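Local coordinates for protein of Unknown Function (DUF1696) with Pleckstrin-homology Domains (Shewanella loihica PV-4, PDB 3DCX) that is of unknown function but adopts a pleckstrin-homology-like fold belonging to a bacterial branch of the PH domain family, at residues Asn3-Leu16 with Leu26-Val38. Sequence-based numbering, arbitrary orientation.
Sequences NAAEVNLDELAQEL and LALAYRVIRDMFV
Leu12 turns CG away from its backbone N (chi1 -171°), which sends CD1 to Met36 and CD2 down onto Ala29 and Val38. Leu9 takes the other course: CG stands opposite its carbonyl carbon (chi1 -65°), and the two methyls reach the backbone of Ala27 and the CB of Ala29. The contact belongs to the bacterial PH domain. A short edge strand, 5-6, pairs antiparallel with strand 26-32, and helix 9-16 then crosses the same sheet at a steep angle to that strand.

Ala5 and Arg31 form a hydrogen-bonded pair. Arg31 N gives an almost straight bond to Ala5 O, 2.7 Å, and Ala5 N returns one to Arg31 O, 3.0 Å. Val7 N extends the pairing to Ala29 O at 2.9 Å, from above the carbonyl plane. Where strand pairing stops, a water takes over: it accepts from Ala29 N and sits 3.0 Å from Val7 O. Glu6 and Tyr30 share the sheet face toward helix 105-116, and Tyr30 OH bonds Asp104 N beyond the ring.

On the opposite face, Val7 CG2 packs crosswise against Arg31 CB. Leu12 CD1 lies 3.9 Å from Met36 SE, the selenium of a selenomethionine, while CD2 meets Val38 CG2 tip to tip. Leu26 crosses Leu12 at about a right angle and presses CD1 against the helix backbone, 3.5 Å from Ala13 N. With an alanine in place of Leu9, a gap is likely to open over Ala27 O and Ala29 CB, leaving the first turn of the helix less firmly seated. That turn is capped by Asn8, whose OD1 accepts from Glu11 N. The tightest carbon pair is Leu12 CD2 on Ala29 CB, at 3.4 Å.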
# COMPACT_ATOMS: atom_id res chain seq x y z
N ASN A 3 -11.52 -13.30 -31.62
CA ASN A 3 -12.80 -13.12 -30.91
C ASN A 3 -12.80 -13.72 -29.49
O ASN A 3 -12.21 -14.78 -29.25
CB ASN A 3 -13.97 -13.73 -31.71
CG ASN A 3 -14.19 -13.04 -33.06
OD1 ASN A 3 -14.09 -11.82 -33.18
ND2 ASN A 3 -14.53 -13.82 -34.08
N ALA A 4 -13.46 -13.04 -28.56
CA ALA A 4 -13.69 -13.57 -27.21
C ALA A 4 -15.09 -14.18 -27.17
O ALA A 4 -16.04 -13.63 -27.75
CB ALA A 4 -13.55 -12.47 -26.15
N ALA A 5 -15.20 -15.34 -26.52
CA ALA A 5 -16.47 -16.04 -26.34
C ALA A 5 -16.91 -15.91 -24.88
O ALA A 5 -16.10 -16.09 -23.97
CB ALA A 5 -16.29 -17.50 -26.71
N GLU A 6 -18.18 -15.60 -24.67
CA GLU A 6 -18.75 -15.56 -23.32
C GLU A 6 -18.88 -16.97 -22.75
O GLU A 6 -19.25 -17.90 -23.46
CB GLU A 6 -20.11 -14.84 -23.34
CG GLU A 6 -20.43 -14.09 -22.06
CD GLU A 6 -21.74 -13.29 -22.14
OE1 GLU A 6 -22.04 -12.72 -23.22
OE2 GLU A 6 -22.48 -13.24 -21.11
N VAL A 7 -18.57 -17.13 -21.46
CA VAL A 7 -18.60 -18.43 -20.79
C VAL A 7 -19.83 -18.55 -19.90
O VAL A 7 -20.20 -17.61 -19.21
CB VAL A 7 -17.33 -18.66 -19.95
CG1 VAL A 7 -17.41 -19.99 -19.22
CG2 VAL A 7 -16.09 -18.61 -20.83
N ASN A 8 -20.48 -19.71 -19.93
CA ASN A 8 -21.63 -19.94 -19.10
C ASN A 8 -21.26 -19.89 -17.62
O ASN A 8 -20.44 -20.70 -17.17
CB ASN A 8 -22.23 -21.31 -19.41
CG ASN A 8 -23.45 -21.61 -18.57
OD1 ASN A 8 -23.32 -21.96 -17.41
ND2 ASN A 8 -24.63 -21.47 -19.15
N LEU A 9 -21.88 -18.98 -16.88
CA LEU A 9 -21.50 -18.71 -15.50
C LEU A 9 -22.03 -19.75 -14.52
O LEU A 9 -21.50 -19.87 -13.44
CB LEU A 9 -21.98 -17.32 -15.08
CG LEU A 9 -21.37 -16.09 -15.77
CD1 LEU A 9 -21.88 -14.82 -15.09
CD2 LEU A 9 -19.84 -16.15 -15.78
N ASP A 10 -23.07 -20.49 -14.89
CA ASP A 10 -23.57 -21.56 -14.03
C ASP A 10 -22.60 -22.73 -13.98
O ASP A 10 -22.27 -23.21 -12.91
CB ASP A 10 -24.93 -22.05 -14.51
CG ASP A 10 -25.98 -20.97 -14.47
OD1 ASP A 10 -26.18 -20.39 -13.38
OD2 ASP A 10 -26.59 -20.71 -15.52
N GLU A 11 -22.12 -23.16 -15.14
CA GLU A 11 -21.13 -24.21 -15.20
C GLU A 11 -19.82 -23.75 -14.60
O GLU A 11 -19.20 -24.50 -13.84
CB GLU A 11 -20.92 -24.68 -16.64
CG GLU A 11 -22.15 -25.39 -17.24
CD GLU A 11 -22.09 -25.57 -18.76
OE1 GLU A 11 -21.08 -25.18 -19.39
OE2 GLU A 11 -23.06 -26.11 -19.35
N LEU A 12 -19.42 -22.51 -14.90
CA LEU A 12 -18.11 -21.98 -14.41
C LEU A 12 -18.10 -21.94 -12.90
O LEU A 12 -17.10 -22.30 -12.26
CB LEU A 12 -17.80 -20.60 -14.99
CG LEU A 12 -16.40 -20.01 -14.76
CD1 LEU A 12 -15.31 -21.02 -15.14
CD2 LEU A 12 -16.22 -18.68 -15.49
N ALA A 13 -19.22 -21.52 -12.33
CA ALA A 13 -19.39 -21.42 -10.88
C ALA A 13 -19.26 -22.79 -10.20
O ALA A 13 -18.73 -22.89 -9.10
CB ALA A 13 -20.75 -20.79 -10.56
N GLN A 14 -19.77 -23.82 -10.84
CA GLN A 14 -19.66 -25.19 -10.34
C GLN A 14 -18.21 -25.65 -10.42
O GLN A 14 -17.70 -26.29 -9.50
CB GLN A 14 -20.59 -26.13 -11.13
CG GLN A 14 -20.44 -27.60 -10.82
N GLU A 15 -17.52 -25.29 -11.49
CA GLU A 15 -16.14 -25.75 -11.69
C GLU A 15 -15.12 -24.98 -10.85
O GLU A 15 -14.09 -25.55 -10.41
CB GLU A 15 -15.80 -25.70 -13.16
CG GLU A 15 -16.66 -26.67 -13.96
CD GLU A 15 -16.37 -26.65 -15.42
OE1 GLU A 15 -15.20 -26.38 -15.80
OE2 GLU A 15 -17.32 -26.95 -16.21
N LEU A 16 -15.38 -23.69 -10.62
CA LEU A 16 -14.48 -22.86 -9.83
C LEU A 16 -14.86 -22.80 -8.36
O LEU A 16 -14.06 -22.35 -7.54
CB LEU A 16 -14.44 -21.44 -10.39
CG LEU A 16 -13.84 -21.30 -11.77
CD1 LEU A 16 -13.84 -19.83 -12.20
CD2 LEU A 16 -12.43 -21.93 -11.82
N LEU A 26 -19.84 -14.93 -9.44
CA LEU A 26 -19.33 -14.62 -10.77
C LEU A 26 -20.19 -13.56 -11.44
O LEU A 26 -21.41 -13.60 -11.33
CB LEU A 26 -19.29 -15.89 -11.61
CG LEU A 26 -18.39 -17.01 -11.07
CD1 LEU A 26 -18.39 -18.08 -12.10
CD2 LEU A 26 -16.98 -16.57 -10.79
N ALA A 27 -19.56 -12.60 -12.09
CA ALA A 27 -20.32 -11.53 -12.77
C ALA A 27 -20.27 -11.71 -14.29
O ALA A 27 -21.25 -11.46 -15.00
CB ALA A 27 -19.81 -10.10 -12.36
N LEU A 28 -19.11 -12.13 -14.77
CA LEU A 28 -18.84 -12.10 -16.19
C LEU A 28 -17.60 -12.92 -16.48
O LEU A 28 -16.62 -12.86 -15.74
CB LEU A 28 -18.61 -10.65 -16.59
CG LEU A 28 -18.60 -10.21 -18.04
CD1 LEU A 28 -19.86 -10.68 -18.82
CD2 LEU A 28 -18.48 -8.70 -18.01
N ALA A 29 -17.62 -13.66 -17.59
CA ALA A 29 -16.45 -14.38 -17.98
C ALA A 29 -16.30 -14.56 -19.48
O ALA A 29 -17.26 -14.86 -20.17
CB ALA A 29 -16.38 -15.73 -17.27
N TYR A 30 -15.06 -14.40 -19.94
CA TYR A 30 -14.75 -14.55 -21.35
C TYR A 30 -13.63 -15.59 -21.55
O TYR A 30 -12.69 -15.68 -20.77
CB TYR A 30 -14.33 -13.21 -21.96
CG TYR A 30 -15.43 -12.18 -21.95
CD1 TYR A 30 -16.47 -12.24 -22.88
CD2 TYR A 30 -15.44 -11.15 -21.02
CE1 TYR A 30 -17.51 -11.29 -22.87
CE2 TYR A 30 -16.48 -10.18 -21.02
CZ TYR A 30 -17.50 -10.27 -21.94
OH TYR A 30 -18.53 -9.34 -21.95
N ARG A 31 -13.76 -16.35 -22.62
CA ARG A 31 -12.69 -17.21 -23.07
C ARG A 31 -12.02 -16.69 -24.35
O ARG A 31 -12.66 -16.19 -25.28
CB ARG A 31 -13.22 -18.62 -23.29
CG ARG A 31 -12.11 -19.67 -23.39
CD ARG A 31 -12.57 -20.89 -24.15
NE ARG A 31 -13.22 -21.88 -23.31
CZ ARG A 31 -14.53 -21.96 -23.10
NH1 ARG A 31 -15.37 -21.08 -23.66
NH2 ARG A 31 -15.00 -22.92 -22.32
N VAL A 32 -10.70 -16.79 -24.39
CA VAL A 32 -9.97 -16.55 -25.63
C VAL A 32 -9.14 -17.81 -25.86
O VAL A 32 -8.15 -18.04 -25.17
CB VAL A 32 -9.11 -15.26 -25.59
CG1 VAL A 32 -8.29 -15.12 -26.88
CG2 VAL A 32 -10.00 -14.04 -25.42
N ILE A 33 -9.60 -18.65 -26.79
CA ILE A 33 -9.00 -19.97 -27.07
C ILE A 33 -9.04 -20.85 -25.80
O ILE A 33 -10.10 -21.34 -25.44
CB ILE A 33 -7.59 -19.86 -27.72
CG1 ILE A 33 -7.61 -18.96 -28.96
CG2 ILE A 33 -7.11 -21.25 -28.16
CD1 ILE A 33 -6.24 -18.36 -29.34
N ARG A 34 -7.92 -21.05 -25.12
CA ARG A 34 -7.91 -21.85 -23.89
C ARG A 34 -7.90 -21.00 -22.60
O ARG A 34 -8.14 -21.53 -21.51
CB ARG A 34 -6.67 -22.73 -23.83
CG ARG A 34 -6.44 -23.60 -25.00
CD ARG A 34 -5.27 -24.54 -24.73
NE ARG A 34 -4.00 -23.85 -24.44
CZ ARG A 34 -2.80 -24.36 -24.72
NH1 ARG A 34 -2.69 -25.57 -25.26
NH2 ARG A 34 -1.70 -23.67 -24.45
N ASP A 35 -7.60 -19.72 -22.72
CA ASP A 35 -7.43 -18.84 -21.59
C ASP A 35 -8.77 -18.20 -21.23
O ASP A 35 -9.66 -18.09 -22.07
CB ASP A 35 -6.39 -17.76 -21.92
CG ASP A 35 -5.01 -18.34 -22.19
OD1 ASP A 35 -4.74 -19.50 -21.79
OD2 ASP A 35 -4.18 -17.63 -22.82
N MSE A 36 -8.91 -17.79 -19.98
CA MSE A 36 -10.12 -17.18 -19.48
C MSE A 36 -9.84 -15.97 -18.63
O MSE A 36 -8.84 -15.89 -17.91
CB MSE A 36 -10.91 -18.17 -18.64
CG MSE A 36 -12.07 -18.76 -19.33
SE MSE A 36 -13.10 -19.77 -18.07
CE MSE A 36 -13.23 -21.27 -19.13
N PHE A 37 -10.74 -15.00 -18.75
CA PHE A 37 -10.72 -13.79 -17.97
C PHE A 37 -12.05 -13.74 -17.21
O PHE A 37 -13.13 -13.61 -17.81
CB PHE A 37 -10.60 -12.63 -18.94
CG PHE A 37 -10.08 -11.38 -18.33
CD1 PHE A 37 -10.90 -10.57 -17.61
CD2 PHE A 37 -8.76 -11.03 -18.48
CE1 PHE A 37 -10.41 -9.39 -17.04
CE2 PHE A 37 -8.27 -9.85 -17.91
CZ PHE A 37 -9.12 -9.03 -17.21
N VAL A 38 -11.99 -13.89 -15.88
CA VAL A 38 -13.20 -14.05 -15.09
C VAL A 38 -13.36 -12.85 -14.17
O VAL A 38 -12.40 -12.46 -13.50
CB VAL A 38 -13.16 -15.36 -14.31
CG1 VAL A 38 -14.44 -15.55 -13.44
CG2 VAL A 38 -12.98 -16.51 -15.28
O HOH W 1 -20.25 -14.62 -18.80